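Side-chain contacts in ThiJ/PfpI domain protein (Brachyspira murdochii, PDB 4HCJ), which is of unestablished function but belongs to the DJ-1/PfpI family, binds magnesium in its crystals and is probably a hydrolase: residues Gly46-Lys51 against Thr56-Leu61; Trp88-Leu93 against Val111-Asn116; Val154-Pro159 against Lys163-Ala168. All coordinates share one frame; numbering follows the deposited sequence. Where two conformers were deposited one is given.

Contact 1 of 3, residues Gly46-Lys51 against Thr56-Leu61. With FMT (formic acid), chain F.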
ATOM      1  N   GLY A  46       9.073 -16.325   3.222  1.00  7.62           N
ATOM      2  CA  GLY A  46       9.716 -16.545   4.502  1.00  7.47           C
ATOM      3  C   GLY A  46       9.390 -15.408   5.444  1.00  7.43           C
ATOM      4  O   GLY A  46       8.418 -14.683   5.240  1.00  8.77           O
ATOM      5  N   THR A  47      10.219 -15.228   6.456  1.00  6.90           N
ATOM      6  CA  THR A  47       9.918 -14.289   7.521  1.00  7.21           C
ATOM      7  C   THR A  47      10.443 -12.901   7.204  1.00  7.53           C
ATOM      8  O   THR A  47      11.640 -12.735   6.945  1.00  8.14           O
ATOM      9  CB  THR A  47      10.511 -14.785   8.840  1.00  8.51           C
ATOM     10  OG1 THR A  47      10.057 -16.124   9.061  1.00  8.66           O
ATOM     11  CG2 THR A  47      10.092 -13.867   9.983  1.00  9.93           C
ATOM     12  N   ALA A  48       9.538 -11.928   7.213  1.00  7.70           N
ATOM     13  CA  ALA A  48       9.870 -10.517   7.070  1.00  8.22           C
ATOM     14  C   ALA A  48      10.131  -9.894   8.437  1.00  8.16           C
ATOM     15  O   ALA A  48       9.567 -10.329   9.446  1.00  9.22           O
ATOM     16  CB  ALA A  48       8.732  -9.789   6.400  1.00  8.94           C
ATOM     17  N   GLN A  49      10.976  -8.869   8.481  1.00  8.74           N
ATOM     18  CA  GLN A  49      11.252  -8.182   9.745  1.00 10.84           C
ATOM     19  C   GLN A  49      11.204  -6.677   9.545  1.00  8.59           C
ATOM     20  O   GLN A  49      11.848  -6.135   8.648  1.00  9.22           O
ATOM     21  CB  GLN A  49      12.607  -8.587  10.316  1.00 15.61           C
ATOM     22  CG  GLN A  49      12.928  -7.919  11.631  1.00 20.34           C
ATOM     23  CD  GLN A  49      14.280  -8.350  12.159  1.00 25.75           C
ATOM     24  OE1 GLN A  49      14.462  -9.497  12.560  1.00 24.26           O
ATOM     25  NE2 GLN A  49      15.244  -7.435  12.147  1.00 32.21           N
ATOM     26  N   GLY A  50      10.428  -6.014  10.394  1.00  8.02           N
ATOM     27  CA  GLY A  50      10.244  -4.583  10.291  1.00  7.62           C
ATOM     28  C   GLY A  50      11.445  -3.823  10.798  1.00  6.93           C
ATOM     29  O   GLY A  50      12.299  -4.363  11.508  1.00  7.49           O
ATOM     30  N   LYS A  51      11.497  -2.545  10.450  1.00  6.83           N
ATOM     31  CA  LYS A  51      12.501  -1.646  10.987  1.00  7.70           C
ATOM     32  C   LYS A  51      12.624  -1.752  12.508  1.00  7.53           C
ATOM     33  O   LYS A  51      13.730  -1.710  13.041  1.00  8.98           O
ATOM     34  CB  LYS A  51      12.156  -0.202  10.615  1.00  9.44           C
ATOM     35  CG  LYS A  51      13.118   0.787  11.276  1.00 12.71           C
ATOM     36  CD  LYS A  51      12.762   2.228  11.082  1.00 14.97           C
ATOM     37  CE  LYS A  51      13.616   3.133  11.974  1.00 17.22           C
ATOM     38  NZ  LYS A  51      13.371   4.569  11.679  1.00 19.41           N
ATOM     39  N   THR A  56       6.725 -10.924  10.550  1.00  8.12           N
ATOM     40  CA  THR A  56       5.527 -11.498   9.984  1.00  8.23           C
ATOM     41  C   THR A  56       5.933 -12.376   8.812  1.00  8.34           C
ATOM     42  O   THR A  56       6.992 -12.189   8.220  1.00 10.37           O
ATOM     43  CB  THR A  56       4.511 -10.395   9.555  1.00  8.94           C
ATOM     44  OG1 THR A  56       3.232 -10.998   9.379  1.00  9.93           O
ATOM     45  CG2 THR A  56       4.947  -9.699   8.260  1.00  9.60           C
ATOM     46  N   ASN A  57       5.144 -13.375   8.459  0.63  9.05           N
ATOM     47  CA  ASN A  57       5.548 -14.165   7.300  0.63  9.90           C
ATOM     48  C   ASN A  57       4.985 -13.617   5.989  0.63  9.18           C
ATOM     49  O   ASN A  57       3.895 -13.058   5.928  0.63 10.90           O
ATOM     50  CB  ASN A  57       5.258 -15.666   7.467  0.63 11.30           C
ATOM     51  CG  ASN A  57       6.205 -16.361   8.473  0.63 13.24           C
ATOM     52  OD1 ASN A  57       7.304 -15.883   8.789  0.63 14.01           O
ATOM     53  ND2 ASN A  57       5.777 -17.516   8.957  0.63 14.37           N
ATOM     54  N   ILE A  58       5.784 -13.782   4.952  1.00  7.68           N
ATOM     55  CA  ILE A  58       5.466 -13.410   3.587  1.00  6.67           C
ATOM     56  C   ILE A  58       4.770 -14.601   2.944  1.00  6.61           C
ATOM     57  O   ILE A  58       5.340 -15.696   2.862  1.00  7.71           O
ATOM     58  CB  ILE A  58       6.722 -13.037   2.795  1.00  7.11           C
ATOM     59  CG1 ILE A  58       7.426 -11.840   3.430  1.00  7.89           C
ATOM     60  CG2 ILE A  58       6.366 -12.780   1.345  1.00  7.52           C
ATOM     61  CD1 ILE A  58       8.927 -11.800   3.159  1.00  8.48           C
ATOM     62  N   ASP A  59       3.539 -14.388   2.486  1.00  6.36           N
ATOM     63  CA  ASP A  59       2.719 -15.434   1.893  1.00  6.94           C
ATOM     64  C   ASP A  59       3.020 -15.710   0.425  1.00  6.88           C
ATOM     65  O   ASP A  59       2.870 -16.856  -0.030  1.00  8.06           O
ATOM     66  CB  ASP A  59       1.241 -15.067   2.023  1.00  7.96           C
ATOM     67  CG  ASP A  59       0.835 -14.832   3.455  1.00  8.89           C
ATOM     68  OD1 ASP A  59       0.764 -15.826   4.201  1.00 11.59           O
ATOM     69  OD2 ASP A  59       0.616 -13.670   3.845  1.00  7.96           O
ATOM     70  N   LEU A  60       3.364 -14.653  -0.311  1.00  6.45           N
ATOM     71  CA  LEU A  60       3.404 -14.685  -1.767  1.00  7.00           C
ATOM     72  C   LEU A  60       4.610 -13.921  -2.286  1.00  6.21           C
ATOM     73  O   LEU A  60       4.972 -12.877  -1.735  1.00  6.37           O
ATOM     74  CB  LEU A  60       2.166 -13.946  -2.332  1.00  8.03           C
ATOM     75  CG  LEU A  60       0.819 -14.628  -2.094  1.00  9.19           C
ATOM     76  CD1 LEU A  60      -0.329 -13.646  -2.295  1.00  9.91           C
ATOM     77  CD2 LEU A  60       0.636 -15.817  -3.018  1.00 10.57           C
ATOM     78  N   LEU A  61       5.185 -14.403  -3.378  1.00  6.05           N
ATOM     79  CA  LEU A  61       6.076 -13.575  -4.172  1.00  6.49           C
ATOM     80  C   LEU A  61       5.231 -12.581  -4.962  1.00  6.76           C
ATOM     81  O   LEU A  61       4.078 -12.877  -5.294  1.00  6.82           O
ATOM     82  CB  LEU A  61       6.838 -14.423  -5.179  1.00  7.37           C
ATOM     83  CG  LEU A  61       7.691 -15.540  -4.573  1.00  8.50           C
ATOM     84  CD1 LEU A  61       8.222 -16.424  -5.685  1.00 10.55           C
ATOM     85  CD2 LEU A  61       8.839 -14.951  -3.766  1.00  9.42           C
TER
HETATM   86  C   FMT F 205       1.147 -12.626   6.543  1.00 22.02           C
HETATM   87  O1  FMT F 205      -0.068 -12.705   6.259  1.00 20.15           O
HETATM   88  O2  FMT F 205       1.737 -13.001   7.584  1.00 27.82           O
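T47 and N57 face each other as the antiparallel non-hydrogen-bonded pair of a beta hairpin, their CA atoms 4.4 Å apart, and their side chains share one face of the sheet. Followed outward, T47 lies against the amide oxygen of one conformer of N57 from its first atom: CB and the methyl CG2 pass close to N57 OD1, and OG1, anti to its own carbonyl carbon (chi1 -53°), donates to N57 OD1 over 2.8 Å. The hydroxyl comes in tilted 23° from the carbonyl plane of that amide. Both residues are solvent-exposed, which suits polar side chains that can pair across strands.

Backbone bonds, independent of that conformer, hold the strands. A48 N donates to T56 O at 2.8 Å, and T56 N returns the bond to A48 O at 3.1 Å. I58 N reaches G46 O over 2.8 Å. G46 has backbone angles at which a side chain would press on the preceding carbonyl oxygen, which explains the glycine.

On the other face A48 and I58 make an apolar contact, CB to CD1 at 3.8 Å, and a small methyl leaves the branched isoleucine room. T56 points to this face too; its OG1 is hydrogen-bonded to Y24 OH and lies near a formic acid molecule, probably from the crystallisation liquor.

Strand 46-50 is one of the two outermost strands of the mixed sheet in this chain. Strand 55-61 lies between it and strand 37-42, where I58 packs on V40 and S42, and T56 touches K28 of helix 21-33.

Contact 2 of 3, residues Trp88-Leu93 against Val111-Asn116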
ATOM      1  N   TRP A  88      10.171  -2.814 -11.342  1.00  7.32           N
ATOM      2  CA  TRP A  88       9.084  -2.984 -12.287  1.00  7.85           C
ATOM      3  C   TRP A  88       7.973  -3.896 -11.760  1.00  6.97           C
ATOM      4  O   TRP A  88       6.828  -3.789 -12.210  1.00  7.46           O
ATOM      5  CB  TRP A  88       9.600  -3.464 -13.657  1.00  8.82           C
ATOM      6  CG  TRP A  88      10.114  -4.862 -13.673  1.00 10.33           C
ATOM      7  CD1 TRP A  88      11.401  -5.260 -13.480  1.00 12.54           C
ATOM      8  CD2 TRP A  88       9.352  -6.060 -13.908  1.00 13.07           C
ATOM      9  NE1 TRP A  88      11.489  -6.626 -13.574  1.00 14.27           N
ATOM     10  CE2 TRP A  88      10.249  -7.146 -13.835  1.00 14.97           C
ATOM     11  CE3 TRP A  88       7.999  -6.317 -14.166  1.00 16.82           C
ATOM     12  CZ2 TRP A  88       9.844  -8.469 -14.022  1.00 18.54           C
ATOM     13  CZ3 TRP A  88       7.597  -7.636 -14.353  1.00 21.78           C
ATOM     14  CH2 TRP A  88       8.515  -8.691 -14.264  1.00 21.64           C
ATOM     15  N   ARG A  89       8.299  -4.797 -10.835  1.00  6.98           N
ATOM     16  CA  ARG A  89       7.285  -5.721 -10.323  1.00  7.41           C
ATOM     17  C   ARG A  89       6.296  -5.008  -9.409  1.00  7.00           C
ATOM     18  O   ARG A  89       5.096  -5.236  -9.501  1.00  7.65           O
ATOM     19  CB  ARG A  89       7.922  -6.889  -9.561  1.00  8.25           C
ATOM     20  CG  ARG A  89       8.898  -7.712 -10.376  1.00  9.47           C
ATOM     21  CD  ARG A  89       9.677  -8.644  -9.483  1.00 11.13           C
ATOM     22  NE  ARG A  89      10.576  -7.883  -8.626  1.00 10.50           N
ATOM     23  CZ  ARG A  89      11.330  -8.444  -7.700  1.00  9.98           C
ATOM     24  NH1 ARG A  89      11.253  -9.765  -7.466  1.00 11.60           N
ATOM     25  NH2 ARG A  89      12.135  -7.681  -6.975  1.00  9.93           N
ATOM     26  N   THR A  90       6.787  -4.174  -8.497  1.00  6.35           N
ATOM     27  CA  THR A  90       5.883  -3.488  -7.585  1.00  6.26           C
ATOM     28  C   THR A  90       5.071  -2.432  -8.335  1.00  6.37           C
ATOM     29  O   THR A  90       3.881  -2.276  -8.101  1.00  6.65           O
ATOM     30  CB  THR A  90       6.652  -2.872  -6.422  1.00  6.80           C
ATOM     31  OG1 THR A  90       7.637  -1.997  -6.961  1.00  7.16           O
ATOM     32  CG2 THR A  90       7.318  -3.964  -5.567  1.00  7.25           C
ATOM     33  N   GLN A  91       5.718  -1.737  -9.266  1.00  6.37           N
ATOM     34  CA  GLN A  91       4.987  -0.804 -10.121  1.00  6.57           C
ATOM     35  C   GLN A  91       3.950  -1.544 -10.952  1.00  6.84           C
ATOM     36  O   GLN A  91       2.826  -1.070 -11.140  1.00  7.13           O
ATOM     37  CB  GLN A  91       5.953  -0.036 -11.024  1.00  7.02           C
ATOM     38  CG  GLN A  91       6.909   0.864 -10.269  1.00  7.39           C
ATOM     39  CD  GLN A  91       7.943   1.490 -11.164  1.00  8.60           C
ATOM     40  OE1 GLN A  91       7.838   1.451 -12.385  1.00 11.66           O
ATOM     41  NE2 GLN A  91       8.971   2.046 -10.558  1.00  8.47           N
ATOM     42  N   GLY A  92       4.319  -2.729 -11.433  1.00  7.01           N
ATOM     43  CA  GLY A  92       3.416  -3.537 -12.224  1.00  7.60           C
ATOM     44  C   GLY A  92       2.183  -3.947 -11.428  1.00  7.28           C
ATOM     45  O   GLY A  92       1.078  -3.969 -11.965  1.00  7.66           O
ATOM     46  N   LEU A  93       2.359  -4.280 -10.150  1.00  7.09           N
ATOM     47  CA  LEU A  93       1.199  -4.606  -9.314  1.00  7.34           C
ATOM     48  C   LEU A  93       0.294  -3.396  -9.096  1.00  7.21           C
ATOM     49  O   LEU A  93      -0.933  -3.535  -9.069  1.00  7.86           O
ATOM     50  CB  LEU A  93       1.629  -5.214  -7.980  1.00  8.06           C
ATOM     51  CG  LEU A  93       2.270  -6.603  -8.068  1.00  9.67           C
ATOM     52  CD1 LEU A  93       2.722  -7.071  -6.689  1.00 10.14           C
ATOM     53  CD2 LEU A  93       1.311  -7.618  -8.687  1.00 11.15           C
ATOM     54  N   VAL A 111       3.799   5.134  -1.114  1.00  5.40           N
ATOM     55  CA  VAL A 111       3.178   5.985  -2.127  1.00  5.39           C
ATOM     56  C   VAL A 111       4.127   6.209  -3.310  1.00  5.22           C
ATOM     57  O   VAL A 111       3.670   6.391  -4.437  1.00  5.64           O
ATOM     58  CB  VAL A 111       2.709   7.328  -1.510  1.00  6.39           C
ATOM     59  CG1 VAL A 111       2.100   8.253  -2.560  1.00  6.86           C
ATOM     60  CG2 VAL A 111       1.692   7.064  -0.398  1.00  6.61           C
ATOM     61  N   VAL A 112       5.445   6.223  -3.063  1.00  5.38           N
ATOM     62  CA  VAL A 112       6.401   6.446  -4.138  1.00  5.60           C
ATOM     63  C   VAL A 112       6.332   5.362  -5.220  1.00  5.27           C
ATOM     64  O   VAL A 112       6.531   5.650  -6.397  1.00  5.84           O
ATOM     65  CB  VAL A 112       7.820   6.655  -3.604  1.00  6.10           C
ATOM     66  CG1 VAL A 112       8.822   6.829  -4.745  1.00  6.65           C
ATOM     67  CG2 VAL A 112       7.849   7.854  -2.669  1.00  7.01           C
ATOM     68  N   ILE A 113       6.045   4.114  -4.837  1.00  5.34           N
ATOM     69  CA  ILE A 113       5.888   3.062  -5.837  1.00  5.93           C
ATOM     70  C   ILE A 113       4.761   3.431  -6.799  1.00  5.72           C
ATOM     71  O   ILE A 113       4.878   3.285  -8.020  1.00  6.00           O
ATOM     72  CB  ILE A 113       5.615   1.702  -5.185  1.00  6.15           C
ATOM     73  CG1 ILE A 113       6.845   1.252  -4.375  1.00  7.08           C
ATOM     74  CG2 ILE A 113       5.238   0.646  -6.228  1.00  6.80           C
ATOM     75  CD1 ILE A 113       6.577   0.055  -3.457  1.00  7.86           C
HETATM   76  N   MSE A 114       3.637   3.863  -6.233  1.00  5.51           N
HETATM   77  CA  MSE A 114       2.487   4.272  -7.033  1.00  6.11           C
HETATM   78  C   MSE A 114       2.808   5.476  -7.938  1.00  5.82           C
HETATM   79  O   MSE A 114       2.435   5.495  -9.126  1.00  6.25           O
HETATM   80  CB  MSE A 114       1.310   4.559  -6.104  1.00  6.18           C
HETATM   81  CG  MSE A 114       0.829   3.292  -5.376  1.00  6.39           C
HETATM   82 SE   MSE A 114      -0.207   3.629  -3.764  0.92  5.14          SE
HETATM   83  CE  MSE A 114      -1.720   4.608  -4.499  1.00  7.17           C
ATOM     84  N   ALA A 115       3.526   6.451  -7.385  1.00  5.65           N
ATOM     85  CA  ALA A 115       3.917   7.609  -8.171  1.00  6.26           C
ATOM     86  C   ALA A 115       4.795   7.184  -9.345  1.00  5.86           C
ATOM     87  O   ALA A 115       4.591   7.615 -10.485  1.00  6.46           O
ATOM     88  CB  ALA A 115       4.652   8.605  -7.291  1.00  6.97           C
ATOM     89  N   ASN A 116       5.781   6.337  -9.059  1.00  6.32           N
ATOM     90  CA  ASN A 116       6.713   5.881 -10.083  1.00  6.68           C
ATOM     91  C   ASN A 116       6.051   4.987 -11.133  1.00  6.93           C
ATOM     92  O   ASN A 116       6.524   4.921 -12.264  1.00  8.36           O
ATOM     93  CB  ASN A 116       7.899   5.173  -9.450  1.00  6.95           C
ATOM     94  CG  ASN A 116       8.846   6.117  -8.732  1.00  7.30           C
ATOM     95  OD1 ASN A 116       8.711   7.335  -8.811  1.00  9.01           O
ATOM     96  ND2 ASN A 116       9.823   5.552  -8.042  1.00  7.72           N
TER
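The segments of Q91 and I113, helices 88-93 and 111-116, cross at -83° with their axes 8.6 Å apart, and the CA atoms of those two residues come within 5.8 Å. At this nearly perpendicular crossing few residues can meet. I113 puts its branch methyl CG2 against T90, 3.6 Å from OG1, the two side chains crossing at about a right angle. T90 OG1 sits between its backbone N and carbonyl carbon (chi1 57°). The stronger partner of this buried hydroxyl is L84 O in the loop before the helix, with D87 O a second acceptor within reach of the same proton.

In the alpha-beta-alpha sandwich of the DJ-1/PfpI family, this contact joins two helices that flank strand 103-107 in sequence. Farther along, Q91, extended beyond CG, brings NE2 to within 3.5 Å of N116 CB. The amide planes are 73° apart and the two amides do not bond to each other: Q91 NE2 and N116 ND2 both donate to W85 O, so one carbonyl ties the two helices to the preceding loop. Shortening Q91 to an alanine removes the amide and would probably leave W85 O with N116 ND2 as its remaining donor of the two and open a gap beside N116 CB. The N116 side chain lies about 5 Å from that of H137, a magnesium ligand in a crystal structure of this protein, though no ion is bound to it in this chain.

Contact 3 of 3, residues Val154-Pro159 against Lys163-Ala168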
ATOM      1  N   VAL A 154      -6.121   5.446  -2.486  1.00  5.60           N
ATOM      2  CA  VAL A 154      -6.082   5.954  -1.122  1.00  5.95           C
ATOM      3  C   VAL A 154      -4.619   6.093  -0.707  1.00  5.70           C
ATOM      4  O   VAL A 154      -3.839   5.160  -0.880  1.00  6.46           O
ATOM      5  CB  VAL A 154      -6.801   5.014  -0.114  1.00  6.89           C
ATOM      6  CG1 VAL A 154      -6.793   5.626   1.276  1.00  7.24           C
ATOM      7  CG2 VAL A 154      -8.234   4.733  -0.577  1.00  7.85           C
ATOM      8  N   THR A 155      -4.243   7.261  -0.189  1.00  5.55           N
ATOM      9  CA  THR A 155      -2.875   7.474   0.250  1.00  5.83           C
ATOM     10  C   THR A 155      -2.862   8.054   1.660  1.00  5.30           C
ATOM     11  O   THR A 155      -3.838   8.679   2.113  1.00  6.16           O
ATOM     12  CB  THR A 155      -2.078   8.372  -0.722  1.00  5.86           C
ATOM     13  OG1 THR A 155      -2.746   9.630  -0.864  1.00  6.14           O
ATOM     14  CG2 THR A 155      -1.895   7.715  -2.092  1.00  6.56           C
ATOM     15  N   ALA A 156      -1.747   7.854   2.359  1.00  5.53           N
ATOM     16  CA  ALA A 156      -1.561   8.403   3.691  1.00  5.76           C
ATOM     17  C   ALA A 156      -0.104   8.770   3.897  1.00  5.47           C
ATOM     18  O   ALA A 156       0.791   8.273   3.206  1.00  6.11           O
ATOM     19  CB  ALA A 156      -2.050   7.439   4.770  1.00  6.59           C
ATOM     20  N   ASN A 157       0.138   9.634   4.879  1.00  5.78           N
ATOM     21  CA  ASN A 157       1.424  10.313   4.972  1.00  6.41           C
ATOM     22  C   ASN A 157       2.480   9.667   5.870  1.00  7.69           C
ATOM     23  O   ASN A 157       3.489  10.296   6.147  1.00 10.40           O
ATOM     24  CB  ASN A 157       1.242  11.784   5.353  1.00  6.73           C
ATOM     25  CG  ASN A 157       0.794  11.970   6.776  1.00  6.90           C
ATOM     26  OD1 ASN A 157       0.476  11.010   7.466  1.00  7.48           O
ATOM     27  ND2 ASN A 157       0.725  13.219   7.207  1.00  8.52           N
ATOM     28  N   GLY A 158       2.277   8.429   6.311  1.00  7.11           N
ATOM     29  CA  GLY A 158       3.290   7.730   7.083  1.00  7.68           C
ATOM     30  C   GLY A 158       2.744   7.103   8.342  1.00  7.12           C
ATOM     31  O   GLY A 158       1.522   7.018   8.542  1.00  6.99           O
ATOM     32  N   PRO A 159       3.646   6.647   9.222  1.00  7.43           N
ATOM     33  CA  PRO A 159       3.229   5.768  10.312  1.00  8.01           C
ATOM     34  C   PRO A 159       2.292   6.425  11.315  1.00  7.95           C
ATOM     35  O   PRO A 159       1.493   5.707  11.907  1.00  8.27           O
ATOM     36  CB  PRO A 159       4.550   5.325  10.952  1.00  8.63           C
ATOM     37  CG  PRO A 159       5.570   6.317  10.464  1.00  9.08           C
ATOM     38  CD  PRO A 159       5.113   6.752   9.118  1.00  8.72           C
ATOM     39  N   LYS A 163      -3.681   4.176  11.437  1.00  6.72           N
ATOM     40  CA  LYS A 163      -5.058   3.809  11.764  1.00  7.10           C
ATOM     41  C   LYS A 163      -6.076   4.573  10.912  1.00  6.95           C
ATOM     42  O   LYS A 163      -7.048   3.995  10.398  1.00  7.16           O
ATOM     43  CB  LYS A 163      -5.335   4.001  13.261  1.00  8.23           C
ATOM     44  CG  LYS A 163      -4.494   3.082  14.135  1.00  9.40           C
ATOM     45  CD  LYS A 163      -4.682   3.363  15.629  1.00 11.46           C
ATOM     46  CE  LYS A 163      -3.737   2.503  16.481  1.00 13.42           C
ATOM     47  NZ  LYS A 163      -3.660   3.028  17.875  1.00 16.67           N
ATOM     48  N   ASP A 164      -5.850   5.871  10.747  1.00  7.58           N
ATOM     49  CA  ASP A 164      -6.730   6.660   9.889  1.00  9.02           C
ATOM     50  C   ASP A 164      -6.740   6.128   8.450  1.00  7.17           C
ATOM     51  O   ASP A 164      -7.786   6.071   7.787  1.00  7.00           O
ATOM     52  CB  ASP A 164      -6.297   8.134   9.885  1.00 14.15           C
ATOM     53  CG  ASP A 164      -6.572   8.842  11.200  1.00 22.93           C
ATOM     54  OD1 ASP A 164      -7.399   8.356  11.995  1.00 24.42           O
ATOM     55  OD2 ASP A 164      -5.982   9.923  11.411  1.00 29.53           O
ATOM     56  N   PHE A 165      -5.565   5.739   7.968  1.00  6.28           N
ATOM     57  CA  PHE A 165      -5.409   5.157   6.642  1.00  6.18           C
ATOM     58  C   PHE A 165      -6.232   3.879   6.532  1.00  5.70           C
ATOM     59  O   PHE A 165      -7.013   3.704   5.599  1.00  5.90           O
ATOM     60  CB  PHE A 165      -3.928   4.854   6.413  1.00  5.83           C
ATOM     61  CG  PHE A 165      -3.622   4.034   5.198  1.00  5.62           C
ATOM     62  CD1 PHE A 165      -3.812   4.536   3.921  1.00  5.59           C
ATOM     63  CD2 PHE A 165      -3.094   2.752   5.343  1.00  5.94           C
ATOM     64  CE1 PHE A 165      -3.452   3.792   2.803  1.00  6.10           C
ATOM     65  CE2 PHE A 165      -2.738   1.997   4.228  1.00  6.42           C
ATOM     66  CZ  PHE A 165      -2.920   2.519   2.960  1.00  6.37           C
ATOM     67  N   ALA A 166      -6.032   2.961   7.470  1.00  5.76           N
ATOM     68  CA  ALA A 166      -6.744   1.689   7.423  1.00  6.33           C
ATOM     69  C   ALA A 166      -8.257   1.900   7.484  1.00  6.23           C
ATOM     70  O   ALA A 166      -9.020   1.266   6.741  1.00  6.48           O
ATOM     71  CB  ALA A 166      -6.268   0.782   8.545  1.00  6.53           C
ATOM     72  N   ASN A 167      -8.709   2.793   8.368  1.00  6.72           N
ATOM     73  CA  ASN A 167     -10.137   3.072   8.450  1.00  7.63           C
ATOM     74  C   ASN A 167     -10.681   3.622   7.130  1.00  7.34           C
ATOM     75  O   ASN A 167     -11.801   3.284   6.723  1.00  7.44           O
ATOM     76  CB  ASN A 167     -10.441   4.042   9.597  1.00  8.72           C
ATOM     77  CG  ASN A 167     -10.305   3.397  10.969  1.00 10.33           C
ATOM     78  OD1 ASN A 167     -10.575   2.216  11.140  1.00 11.21           O
ATOM     79  ND2 ASN A 167      -9.913   4.195  11.966  1.00 12.02           N
ATOM     80  N   ALA A 168      -9.905   4.483   6.465  1.00  6.64           N
ATOM     81  CA  ALA A 168     -10.340   5.033   5.180  1.00  7.14           C
ATOM     82  C   ALA A 168     -10.438   3.950   4.104  1.00  6.76           C
ATOM     83  O   ALA A 168     -11.389   3.922   3.327  1.00  7.40           O
ATOM     84  CB  ALA A 168      -9.411   6.158   4.725  1.00  7.78           C
TER
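F165 carries most of this contact, packing on V154 and A156 from helix 163-168, which runs almost antiparallel to strand 154-156 at 172° with axes 8.5 Å apart. Taken in order, K163 touches I30 of helix 21-33, and D164 lies to the side, where it touches V147; both are exposed, which suits charged residues. F165 comes next. Its CG is anti to the backbone N (chi1 170°), which carries the ring over to the strand. There CD1 lies 3.5 Å from A156 CB, an oblique approach, and CE1 reaches V154 CG1 at 4.1 Å. V154 O lies at the ring edge, in its plane, 3.9 Å from CE1. The single methyl of A156 suits this place, since CB of F165 and its ring atom CD1 both come close to it. One turn on, A168 points its methyl to the strand and meets V154 CG1 at 4.4 Å, a small residue letting the helix approach.

The helix packs on part of one face of the sheet, over strands 103-107, 153-156 and 147-150: F165 also rests on A105 and I107, A168 touches V147, and A166 packs on I30 of helix 21-33.

Contacts 2 and 3 touch directly, although their centres are 18 Å apart on opposite sides of the chain's centre: V111 CG2 packs 3.9 Å from A156 O, and the selenomethionine methyl M114 CE lies 3.9 Å from T155 CG2. Strand 154-156 thereby takes helix 111-116 on one face and F165 on the other. Contact 1 stands apart at the far edge of the same sheet that contact 3 reaches, its nearest atoms about 6 Å from contact 2 and about 8 Å from contact 3. In contact 2 the side chain of N116 is about 7 Å from a bound magnesium ion, too distant to be a ligand; the known magnesium-binding residue nearby is H137.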